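Local coordinates for protein inner kinetochore subunit cnp3 (Schizosaccharomyces pombe, PDB 6O2D) that helps build the inner kinetochore on centromeric DNA for chromosome segregation, this chain being the cupin domain that pairs with a second copy of itself, at residues C19-W24 / A31-V36; Y39-V44 / A57-E62; M89-L94 / F115-G120; I98-N103 / Y123-I128. One frame throughout, in Å; residues are numbered along the deposited sequence.

Interaction 1: C19-W24 / A31-V36; sequences CEVLSW and ASEERV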
# COMPACT_ATOMS: atom_id res chain seq x y z
N CYS B 19 -6.83 -15.51 -10.12
CA CYS B 19 -8.24 -15.19 -10.16
C CYS B 19 -8.53 -14.50 -11.48
O CYS B 19 -7.69 -13.79 -12.03
CB CYS B 19 -8.60 -14.29 -8.96
SG CYS B 19 -10.19 -13.43 -9.03
N GLU B 20 -9.75 -14.69 -11.97
CA GLU B 20 -10.16 -14.03 -13.20
C GLU B 20 -10.82 -12.71 -12.83
O GLU B 20 -11.77 -12.68 -12.03
CB GLU B 20 -11.12 -14.90 -14.02
CG GLU B 20 -11.21 -14.46 -15.48
CD GLU B 20 -12.40 -15.07 -16.21
OE1 GLU B 20 -13.11 -15.90 -15.60
OE2 GLU B 20 -12.63 -14.71 -17.39
N VAL B 21 -10.30 -11.63 -13.39
CA VAL B 21 -10.76 -10.29 -13.03
C VAL B 21 -11.15 -9.58 -14.31
O VAL B 21 -10.64 -9.88 -15.39
CB VAL B 21 -9.68 -9.47 -12.27
CG1 VAL B 21 -9.37 -10.08 -10.92
CG2 VAL B 21 -8.41 -9.33 -13.11
N LEU B 22 -12.06 -8.62 -14.17
CA LEU B 22 -12.39 -7.77 -15.30
C LEU B 22 -11.21 -6.85 -15.58
O LEU B 22 -10.42 -6.54 -14.69
CB LEU B 22 -13.63 -6.93 -15.00
CG LEU B 22 -14.94 -7.69 -14.83
CD1 LEU B 22 -16.06 -6.74 -14.45
CD2 LEU B 22 -15.27 -8.39 -16.12
N SER B 23 -11.11 -6.41 -16.83
CA SER B 23 -9.88 -5.80 -17.32
C SER B 23 -9.88 -4.28 -17.26
O SER B 23 -8.84 -3.67 -17.50
CB SER B 23 -9.61 -6.26 -18.76
OG SER B 23 -8.81 -7.42 -18.76
N TRP B 24 -11.03 -3.67 -16.95
CA TRP B 24 -11.19 -2.22 -17.04
C TRP B 24 -10.79 -1.71 -18.42
O TRP B 24 -10.16 -0.66 -18.56
CB TRP B 24 -10.41 -1.50 -15.94
CG TRP B 24 -10.97 -0.15 -15.58
CD1 TRP B 24 -12.27 0.13 -15.23
CD2 TRP B 24 -10.26 1.09 -15.52
NE1 TRP B 24 -12.40 1.47 -14.96
CE2 TRP B 24 -11.19 2.08 -15.13
CE3 TRP B 24 -8.93 1.46 -15.75
CZ2 TRP B 24 -10.83 3.42 -14.99
CZ3 TRP B 24 -8.58 2.79 -15.60
CH2 TRP B 24 -9.52 3.75 -15.22
N ALA B 31 -14.36 -7.50 -21.05
CA ALA B 31 -13.17 -8.32 -21.22
C ALA B 31 -12.58 -8.67 -19.86
O ALA B 31 -12.75 -7.95 -18.87
CB ALA B 31 -12.13 -7.60 -22.08
N SER B 32 -11.88 -9.81 -19.81
CA SER B 32 -11.44 -10.38 -18.55
C SER B 32 -10.07 -11.01 -18.73
O SER B 32 -9.61 -11.24 -19.85
CB SER B 32 -12.45 -11.40 -18.01
OG SER B 32 -12.40 -12.61 -18.76
N GLU B 33 -9.39 -11.23 -17.60
CA GLU B 33 -8.09 -11.87 -17.62
C GLU B 33 -7.89 -12.65 -16.33
O GLU B 33 -8.58 -12.44 -15.34
CB GLU B 33 -6.97 -10.85 -17.79
CG GLU B 33 -6.96 -9.80 -16.68
CD GLU B 33 -5.90 -8.74 -16.89
OE1 GLU B 33 -4.86 -8.79 -16.20
OE2 GLU B 33 -6.13 -7.86 -17.75
N GLU B 34 -6.91 -13.54 -16.36
CA GLU B 34 -6.40 -14.17 -15.15
C GLU B 34 -5.21 -13.35 -14.66
O GLU B 34 -4.31 -13.05 -15.44
CB GLU B 34 -6.00 -15.62 -15.40
CG GLU B 34 -7.17 -16.58 -15.41
CD GLU B 34 -6.89 -17.82 -16.22
OE1 GLU B 34 -7.54 -18.02 -17.28
OE2 GLU B 34 -6.01 -18.61 -15.81
N ARG B 35 -5.22 -12.99 -13.38
CA ARG B 35 -4.12 -12.26 -12.78
C ARG B 35 -3.95 -12.69 -11.33
O ARG B 35 -4.93 -12.99 -10.64
CB ARG B 35 -4.39 -10.74 -12.89
CG ARG B 35 -3.46 -9.83 -12.10
CD ARG B 35 -3.88 -8.37 -12.28
NE ARG B 35 -2.94 -7.46 -11.64
CZ ARG B 35 -3.01 -6.13 -11.69
NH1 ARG B 35 -3.99 -5.53 -12.36
NH2 ARG B 35 -2.09 -5.39 -11.07
N VAL B 36 -2.70 -12.73 -10.88
CA VAL B 36 -2.39 -13.10 -9.50
C VAL B 36 -2.76 -11.93 -8.59
O VAL B 36 -2.11 -10.88 -8.64
CB VAL B 36 -0.92 -13.49 -9.35
CG1 VAL B 36 -0.65 -14.06 -7.98
CG2 VAL B 36 -0.56 -14.52 -10.41
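Ala-31 starts the pairing with its carbonyl O, which receives the N-H of Ser-23 at 3.0 Å from above the carbonyl plane. Ser-32 pairs with Leu-22 in a non-hydrogen-bonded position, but their side chains diverge; Ser-32 OG reaches diagonally to Glu-20 and donates to the anti lone pair of OE2, 2.5 Å away. The Glu-20 side chain is extended, with CG anti to its backbone N (chi1 -161°), so it runs along the strand pair to the serine. Glu-33 is gripped by both backbone and side chain. Its N lies 2.9 Å from Val-21 O and its O lies 2.7 Å from Val-21 N, both bonds nearly along the C=O axis. CG sits between backbone N and carbonyl carbon (chi1 59°), crosses Val-21 CG2 obliquely at 3.9 Å, and sends OE2 to Ser-23 OG at 2.9 Å, again through the anti lone pair. An alanine here would remove the carboxylate, and Ser-23 would probably be less firmly fixed beside the strand end. Glu-34 pairs with Glu-20, their side chains on the same face of the ladder. Arg-35 adds a straight bond from its N to Cys-19 O (2.9 Å), then leads its extended chain away to a salt bridge with Glu-62. The resulting hairpin of strands 16-22 and 32-40 lies against the second subunit, whose Asn-103 and Asn-121 bond the backbone of Glu-20 and Leu-22, while Arg-149, at the end of helix 143-149 of that subunit, makes a cation-pi contact with Trp-24.

Interaction 2: Y39-V44 / A57-E62; sequences YSLPSV and ASLFKE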
# COMPACT_ATOMS: atom_id res chain seq x y z
N TYR B 39 -0.96 -12.98 -2.39
CA TYR B 39 0.23 -13.72 -1.97
C TYR B 39 0.27 -13.79 -0.46
O TYR B 39 -0.11 -12.84 0.24
CB TYR B 39 1.55 -13.07 -2.42
CG TYR B 39 1.79 -12.97 -3.91
CD1 TYR B 39 1.25 -11.93 -4.65
CD2 TYR B 39 2.61 -13.88 -4.56
CE1 TYR B 39 1.49 -11.81 -6.01
CE2 TYR B 39 2.86 -13.78 -5.92
CZ TYR B 39 2.30 -12.74 -6.63
OH TYR B 39 2.53 -12.61 -7.98
N SER B 40 0.77 -14.91 0.05
CA SER B 40 1.14 -15.02 1.46
C SER B 40 2.62 -14.68 1.56
O SER B 40 3.47 -15.47 1.13
CB SER B 40 0.84 -16.41 2.00
OG SER B 40 1.25 -16.53 3.34
N LEU B 41 2.93 -13.50 2.10
CA LEU B 41 4.30 -13.00 2.12
C LEU B 41 5.32 -13.97 2.72
O LEU B 41 6.40 -14.11 2.13
CB LEU B 41 4.35 -11.66 2.85
CG LEU B 41 3.48 -10.55 2.24
CD1 LEU B 41 3.70 -9.23 2.92
CD2 LEU B 41 3.77 -10.41 0.78
N PRO B 42 5.06 -14.68 3.83
CA PRO B 42 6.08 -15.61 4.33
C PRO B 42 6.57 -16.62 3.31
O PRO B 42 7.73 -17.04 3.38
CB PRO B 42 5.37 -16.30 5.50
CG PRO B 42 4.35 -15.32 5.95
CD PRO B 42 3.87 -14.67 4.69
N SER B 43 5.74 -17.01 2.33
CA SER B 43 6.11 -18.02 1.36
C SER B 43 6.64 -17.45 0.04
O SER B 43 6.85 -18.22 -0.91
CB SER B 43 4.91 -18.93 1.08
OG SER B 43 4.15 -19.18 2.25
N VAL B 44 6.88 -16.14 -0.04
CA VAL B 44 7.38 -15.51 -1.26
C VAL B 44 8.90 -15.64 -1.33
O VAL B 44 9.60 -15.37 -0.34
CB VAL B 44 6.96 -14.03 -1.33
CG1 VAL B 44 7.64 -13.34 -2.50
CG2 VAL B 44 5.46 -13.89 -1.42
N ALA B 57 10.81 -8.64 -3.51
CA ALA B 57 10.10 -9.17 -4.64
C ALA B 57 8.94 -8.23 -4.90
O ALA B 57 8.19 -7.88 -3.98
CB ALA B 57 9.61 -10.60 -4.37
N SER B 58 8.80 -7.81 -6.15
CA SER B 58 7.64 -7.04 -6.58
C SER B 58 6.50 -8.03 -6.84
O SER B 58 6.66 -8.97 -7.62
CB SER B 58 7.98 -6.19 -7.80
OG SER B 58 7.82 -6.92 -9.01
N LEU B 59 5.37 -7.82 -6.17
CA LEU B 59 4.24 -8.75 -6.21
C LEU B 59 3.12 -8.28 -7.13
O LEU B 59 2.64 -9.04 -7.97
CB LEU B 59 3.70 -8.95 -4.80
CG LEU B 59 4.69 -9.65 -3.88
CD1 LEU B 59 4.17 -9.61 -2.48
CD2 LEU B 59 4.91 -11.10 -4.33
N PHE B 60 2.66 -7.04 -6.94
CA PHE B 60 1.57 -6.46 -7.72
C PHE B 60 2.14 -5.30 -8.52
O PHE B 60 2.77 -4.40 -7.96
CB PHE B 60 0.46 -5.96 -6.80
CG PHE B 60 -0.05 -6.99 -5.84
CD1 PHE B 60 -0.59 -8.18 -6.30
CD2 PHE B 60 0.01 -6.76 -4.47
CE1 PHE B 60 -1.06 -9.13 -5.42
CE2 PHE B 60 -0.47 -7.70 -3.58
CZ PHE B 60 -1.00 -8.90 -4.06
N LYS B 61 1.89 -5.31 -9.83
CA LYS B 61 2.36 -4.25 -10.70
C LYS B 61 1.18 -3.65 -11.45
O LYS B 61 0.49 -4.35 -12.19
CB LYS B 61 3.39 -4.79 -11.70
CG LYS B 61 4.67 -5.28 -11.07
CD LYS B 61 5.69 -5.68 -12.13
CE LYS B 61 5.49 -7.11 -12.60
NZ LYS B 61 6.51 -7.49 -13.62
N GLU B 62 0.99 -2.34 -11.29
CA GLU B 62 0.06 -1.59 -12.13
C GLU B 62 0.83 -0.44 -12.78
O GLU B 62 0.68 0.72 -12.41
CB GLU B 62 -1.13 -1.08 -11.32
CG GLU B 62 -2.30 -0.67 -12.19
CD GLU B 62 -2.94 -1.84 -12.89
OE1 GLU B 62 -3.50 -2.71 -12.19
OE2 GLU B 62 -2.88 -1.91 -14.13
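The Tyr-39 ring carries Leu-59 CD2 over the centre of one face, 3.5 Å from the centroid and only 6° off the normal, a CH-pi contact. At its edge, in plane, stands Phe-60 CE1, 3.7 Å from Tyr-39 CD1. The two rings form an offset edge-to-face pair, the tyrosine edge toward the phenylalanine face, with planes at 60°. Leu-59 also lays its own CB over the Phe-60 ring, so one leucine touches both aromatics. Its other branch, CD1, meets Leu-41 CD2 at 3.4 Å, and Val-44 CG1 comes tip to tip against Leu-59 CD2 at 4.0 Å while also touching Ala-57 CB. A short 3-10 turn, bonded from Val-44 N to Leu-41 O (3.0 Å), brings Leu-41 and Val-44 to the same leucine. Replacing Tyr-39 with a serine would strip away the ring and would probably loosen the packing of Leu-59 and Phe-60 against strand 32-40. Leu-41, Val-44 and Leu-59 all touch Val-70 of strand 66-73, and Ile-116 of the second subunit packs on Phe-60. Leu-59 and Phe-60 both stand opposite Ala-68, the definition of a classic beta bulge, in the strand that is outermost of its sheet within this chain. Tyr-39 and Ser-40, at the end of strand 32-40, also pair in an antiparallel ladder with the second subunit, so the sheet runs on across the interface of the cupin dimer.

Interaction 3: M89-L94 / F115-G120; sequences MSFCIL and FIVPRG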
# COMPACT_ATOMS: atom_id res chain seq x y z
N MSE B 89 6.46 6.70 -1.29
CA MSE B 89 6.70 5.38 -0.73
C MSE B 89 5.79 5.13 0.44
O MSE B 89 5.50 6.06 1.20
CB MSE B 89 8.15 5.20 -0.27
CG MSE B 89 9.20 5.91 -1.10
SE MSE B 89 9.79 4.80 -2.57
CE MSE B 89 10.54 3.29 -1.60
N SER B 90 5.35 3.88 0.59
CA SER B 90 4.65 3.42 1.77
C SER B 90 5.32 2.15 2.28
O SER B 90 5.79 1.33 1.49
CB SER B 90 3.17 3.13 1.48
OG SER B 90 2.37 3.34 2.63
N PHE B 91 5.40 2.01 3.60
CA PHE B 91 5.96 0.83 4.22
C PHE B 91 5.07 0.42 5.38
O PHE B 91 4.67 1.28 6.17
CB PHE B 91 7.39 1.07 4.71
CG PHE B 91 8.37 1.29 3.60
CD1 PHE B 91 8.92 0.22 2.92
CD2 PHE B 91 8.74 2.58 3.24
CE1 PHE B 91 9.82 0.43 1.89
CE2 PHE B 91 9.63 2.78 2.22
CZ PHE B 91 10.18 1.70 1.55
N CYS B 92 4.75 -0.87 5.46
CA CYS B 92 4.08 -1.44 6.63
C CYS B 92 4.96 -2.53 7.21
O CYS B 92 5.35 -3.47 6.50
CB CYS B 92 2.70 -1.99 6.27
SG CYS B 92 1.82 -2.65 7.73
N ILE B 93 5.25 -2.42 8.50
CA ILE B 93 6.23 -3.28 9.16
C ILE B 93 5.48 -4.47 9.73
O ILE B 93 4.71 -4.32 10.69
CB ILE B 93 7.00 -2.53 10.25
CG1 ILE B 93 7.45 -1.18 9.70
CG2 ILE B 93 8.17 -3.37 10.77
CD1 ILE B 93 7.83 -0.21 10.74
N LEU B 94 5.74 -5.65 9.18
CA LEU B 94 5.06 -6.85 9.62
C LEU B 94 5.78 -7.55 10.76
O LEU B 94 5.13 -8.21 11.57
CB LEU B 94 4.90 -7.82 8.45
CG LEU B 94 4.15 -7.29 7.22
CD1 LEU B 94 3.80 -8.44 6.31
CD2 LEU B 94 2.90 -6.52 7.62
N PHE B 115 4.90 4.09 7.74
CA PHE B 115 5.38 5.43 7.44
C PHE B 115 5.41 5.62 5.94
O PHE B 115 5.43 4.65 5.17
CB PHE B 115 6.76 5.69 8.08
CG PHE B 115 7.90 4.99 7.40
CD1 PHE B 115 8.20 3.67 7.71
CD2 PHE B 115 8.69 5.65 6.47
CE1 PHE B 115 9.26 3.03 7.09
CE2 PHE B 115 9.75 5.01 5.86
CZ PHE B 115 10.03 3.70 6.17
N ILE B 116 5.35 6.88 5.52
CA ILE B 116 5.39 7.25 4.11
C ILE B 116 6.64 8.07 3.86
O ILE B 116 7.11 8.81 4.73
CB ILE B 116 4.16 8.07 3.67
CG1 ILE B 116 3.97 9.28 4.61
CG2 ILE B 116 2.93 7.19 3.61
CD1 ILE B 116 3.09 10.36 4.03
N VAL B 117 7.17 7.94 2.65
CA VAL B 117 8.19 8.86 2.19
C VAL B 117 7.57 9.65 1.04
O VAL B 117 7.46 9.12 -0.07
CB VAL B 117 9.46 8.12 1.74
CG1 VAL B 117 10.56 9.12 1.38
CG2 VAL B 117 9.91 7.15 2.82
N PRO B 118 7.11 10.88 1.27
CA PRO B 118 6.49 11.65 0.18
C PRO B 118 7.47 11.86 -0.95
O PRO B 118 8.69 11.74 -0.79
CB PRO B 118 6.11 12.98 0.85
CG PRO B 118 6.07 12.69 2.31
CD PRO B 118 7.08 11.61 2.55
N ARG B 119 6.93 12.20 -2.12
CA ARG B 119 7.76 12.51 -3.27
C ARG B 119 8.71 13.65 -2.93
O ARG B 119 8.35 14.57 -2.19
CB ARG B 119 6.90 12.89 -4.47
CG ARG B 119 5.91 11.81 -4.91
CD ARG B 119 4.97 12.31 -6.00
NE ARG B 119 4.01 13.29 -5.50
CZ ARG B 119 3.18 13.98 -6.26
NH1 ARG B 119 3.18 13.81 -7.58
NH2 ARG B 119 2.35 14.85 -5.70
N GLY B 120 9.93 13.58 -3.47
CA GLY B 120 10.93 14.62 -3.27
C GLY B 120 11.60 14.62 -1.91
O GLY B 120 11.97 15.68 -1.42
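Phe-91 and Phe-115 lie side by side, pointing the same way into the domain from neighbouring antiparallel strands. Their planes are within 22° of parallel, yet the rings are slid so far that they barely overlap, with centroids 5.1 Å apart. Contact is made by Phe-91 CD2 against Phe-115 CZ at 3.4 Å, and Phe-91 CB also touches Phe-115 CE1. The two differ at the first torsion: Phe-115 CG sits between backbone N and carbonyl carbon (chi1 73°), whereas Phe-91 CG is anti to the carbonyl carbon (chi1 -67°). Met-89, present as selenomethionine, runs alongside Val-117 on the same face. Its CG meets Val-117 CB at 3.6 Å before bends at chi2 and chi3 carry SE and then CE away. Val-117 CG2 comes near the plane of the Phe-91 ring, at the edge marked by CE2. Ser-90 and Ile-116 turn to the opposite face, Ser-90 OG lying 4.0 Å from Ile-116 CG2. Four backbone bonds hold this register. Phe-91 N approaches Phe-115 O nearly along the C=O axis at 3.1 Å, while the bonds joining Met-89 and Val-117 have both donors above the carbonyl planes. Phe-107 adds an edge-to-face contact to Phe-115, and Tyr-123 touches both Met-89 and Val-117. On the other face, Cys-92 packs on Leu-94 of the second subunit. This split is that of a cupin jelly roll: aromatic and aliphatic side chains of one face fill the interior between two sheets, and the other face enters the dimer interface.

Interaction 4: I98-N103 / Y123-I128; sequences IEVTVN and YSIKNI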
# COMPACT_ATOMS: atom_id res chain seq x y z
N ILE B 98 13.10 -1.72 13.35
CA ILE B 98 13.85 -0.87 12.43
C ILE B 98 13.91 0.54 13.00
O ILE B 98 12.99 0.99 13.69
CB ILE B 98 13.24 -0.80 11.01
CG1 ILE B 98 11.86 -0.16 11.04
CG2 ILE B 98 13.20 -2.17 10.38
CD1 ILE B 98 11.24 -0.01 9.65
N GLU B 99 14.99 1.25 12.66
CA GLU B 99 15.13 2.68 12.88
C GLU B 99 15.24 3.34 11.52
O GLU B 99 16.11 2.98 10.71
CB GLU B 99 16.35 3.00 13.74
CG GLU B 99 16.56 4.48 14.03
CD GLU B 99 18.01 4.90 13.83
OE1 GLU B 99 18.38 6.01 14.26
OE2 GLU B 99 18.78 4.13 13.23
N VAL B 100 14.36 4.30 11.27
CA VAL B 100 14.25 4.90 9.95
C VAL B 100 14.39 6.42 10.03
O VAL B 100 13.89 7.05 10.97
CB VAL B 100 12.93 4.46 9.28
CG1 VAL B 100 11.79 4.59 10.25
CG2 VAL B 100 12.67 5.27 8.03
N THR B 101 15.13 6.98 9.07
CA THR B 101 15.27 8.41 8.80
C THR B 101 14.48 8.85 7.57
O THR B 101 14.67 8.31 6.47
CB THR B 101 16.72 8.87 8.65
OG1 THR B 101 17.62 8.15 9.51
CG2 THR B 101 16.88 10.44 8.46
N VAL B 102 13.62 9.83 7.79
CA VAL B 102 12.98 10.57 6.72
C VAL B 102 13.37 12.02 6.91
O VAL B 102 12.87 12.68 7.82
CB VAL B 102 11.45 10.40 6.72
CG1 VAL B 102 10.82 11.21 5.59
CG2 VAL B 102 11.07 8.95 6.63
N ASN B 103 14.26 12.52 6.04
CA ASN B 103 14.65 13.94 6.02
C ASN B 103 15.21 14.42 7.36
O ASN B 103 14.78 15.44 7.92
CB ASN B 103 13.48 14.83 5.57
CG ASN B 103 13.22 14.70 4.09
OD1 ASN B 103 14.00 14.09 3.36
ND2 ASN B 103 12.12 15.29 3.63
N TYR B 123 15.18 8.91 2.41
CA TYR B 123 14.88 7.95 3.46
C TYR B 123 15.99 6.92 3.56
O TYR B 123 16.69 6.64 2.59
CB TYR B 123 13.53 7.24 3.24
CG TYR B 123 13.58 6.08 2.27
CD1 TYR B 123 13.60 6.29 0.90
CD2 TYR B 123 13.58 4.76 2.73
CE1 TYR B 123 13.64 5.24 0.01
CE2 TYR B 123 13.61 3.70 1.85
CZ TYR B 123 13.65 3.94 0.49
OH TYR B 123 13.68 2.89 -0.39
N SER B 124 16.13 6.36 4.77
CA SER B 124 17.04 5.25 5.04
C SER B 124 16.41 4.38 6.12
O SER B 124 15.57 4.84 6.89
CB SER B 124 18.42 5.76 5.48
OG SER B 124 18.39 6.23 6.81
N ILE B 125 16.79 3.10 6.14
CA ILE B 125 16.25 2.14 7.11
C ILE B 125 17.37 1.24 7.60
O ILE B 125 18.21 0.78 6.82
CB ILE B 125 15.10 1.28 6.55
CG1 ILE B 125 14.26 2.03 5.52
CG2 ILE B 125 14.20 0.83 7.70
CD1 ILE B 125 13.20 1.17 4.87
N LYS B 126 17.36 0.95 8.90
CA LYS B 126 18.35 0.07 9.52
C LYS B 126 17.64 -0.95 10.41
O LYS B 126 16.69 -0.60 11.11
CB LYS B 126 19.36 0.88 10.35
CG LYS B 126 20.78 0.82 9.84
CD LYS B 126 21.46 2.16 10.01
CE LYS B 126 22.91 2.12 9.54
NZ LYS B 126 23.49 3.46 9.32
N ASN B 127 18.07 -2.21 10.34
CA ASN B 127 17.56 -3.23 11.24
C ASN B 127 18.28 -3.14 12.59
O ASN B 127 19.49 -3.40 12.67
CB ASN B 127 17.73 -4.62 10.62
CG ASN B 127 16.89 -5.69 11.31
OD1 ASN B 127 16.53 -5.55 12.49
ND2 ASN B 127 16.56 -6.75 10.58
N ILE B 128 17.53 -2.82 13.64
CA ILE B 128 18.08 -2.65 14.98
C ILE B 128 17.70 -3.82 15.88
O ILE B 128 17.89 -3.77 17.10
CB ILE B 128 17.65 -1.31 15.61
CG1 ILE B 128 16.14 -1.32 15.87
CG2 ILE B 128 18.04 -0.17 14.68
CD1 ILE B 128 15.63 -0.12 16.63
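Lys-126 O is held by two groups: the N-H of Glu-99 at 3.0 Å, in the carbonyl plane and fairly straight (158°), and the CA-H of Ile-98, its CA 3.1 Å off. The partner bond, Lys-126 N to Glu-99 O, completes this pair. Thr-101 and Ser-124 repeat it two residues on, with Ser-124 N reaching Thr-101 O in the carbonyl plane. Side chains alternate between the two faces of the ladder. On one, Ile-98 and Ile-125 lie side by side, CD1 of the former 3.6 Å from CG2 of the latter. Ile-98 CG1 takes the position between backbone N and carbonyl carbon (chi1 64°), and the same Ile-125 methyl also lies beside Val-100 CB at 4.2 Å. Ile-125 CD1 meets the edge of the Tyr-123 ring in its plane. The opposite face is polar: Thr-101 OG1 donates to Ser-124 OG in a weak bond of 3.4 Å. Glu-99 and Lys-126 share this face without joining their charges, Lys-126 NZ standing 6.2 Å from Glu-99 OE2. Nearer the backbone, Glu-99 CB rests against Ile-128 CG2 at 3.7 Å. Asn-127 turns to the isoleucine face, where its OD1 accepts the N-H of Gly-129. From the other sheet Phe-115 packs on Val-100 and Val-102, and Ile-93 on Ile-98; Phe-107 is a neighbour in the same sheet. The apolar face thus meets the other sheet while the threonine-serine face turns outward, as in the beta sandwich of a cupin jelly roll, strands 98-102 and 122-127 being the central pair of a four-stranded sheet.

Overall arrangement
Interaction 3 is buried, and the apolar face of interaction 4 packs against it: their centres lie 11 Å apart, their segments alternate along the chain, and their apolar faces meet between the two sheets. Both are regular antiparallel ladders, but interaction 3 is the more buried, and interaction 4 keeps a polar outer face. Interaction 1 is likewise a ladder, yet a surface hairpin trimmed with serine-glutamate bonds, about 37 Å from interaction 4 between centres. Interaction 2, which relies on aromatic and aliphatic packing alone, shares strand 32-40 with interaction 1, to which the Arg-35 to Glu-62 salt bridge ties it, and touches interaction 3 through Leu-41 and Leu-94.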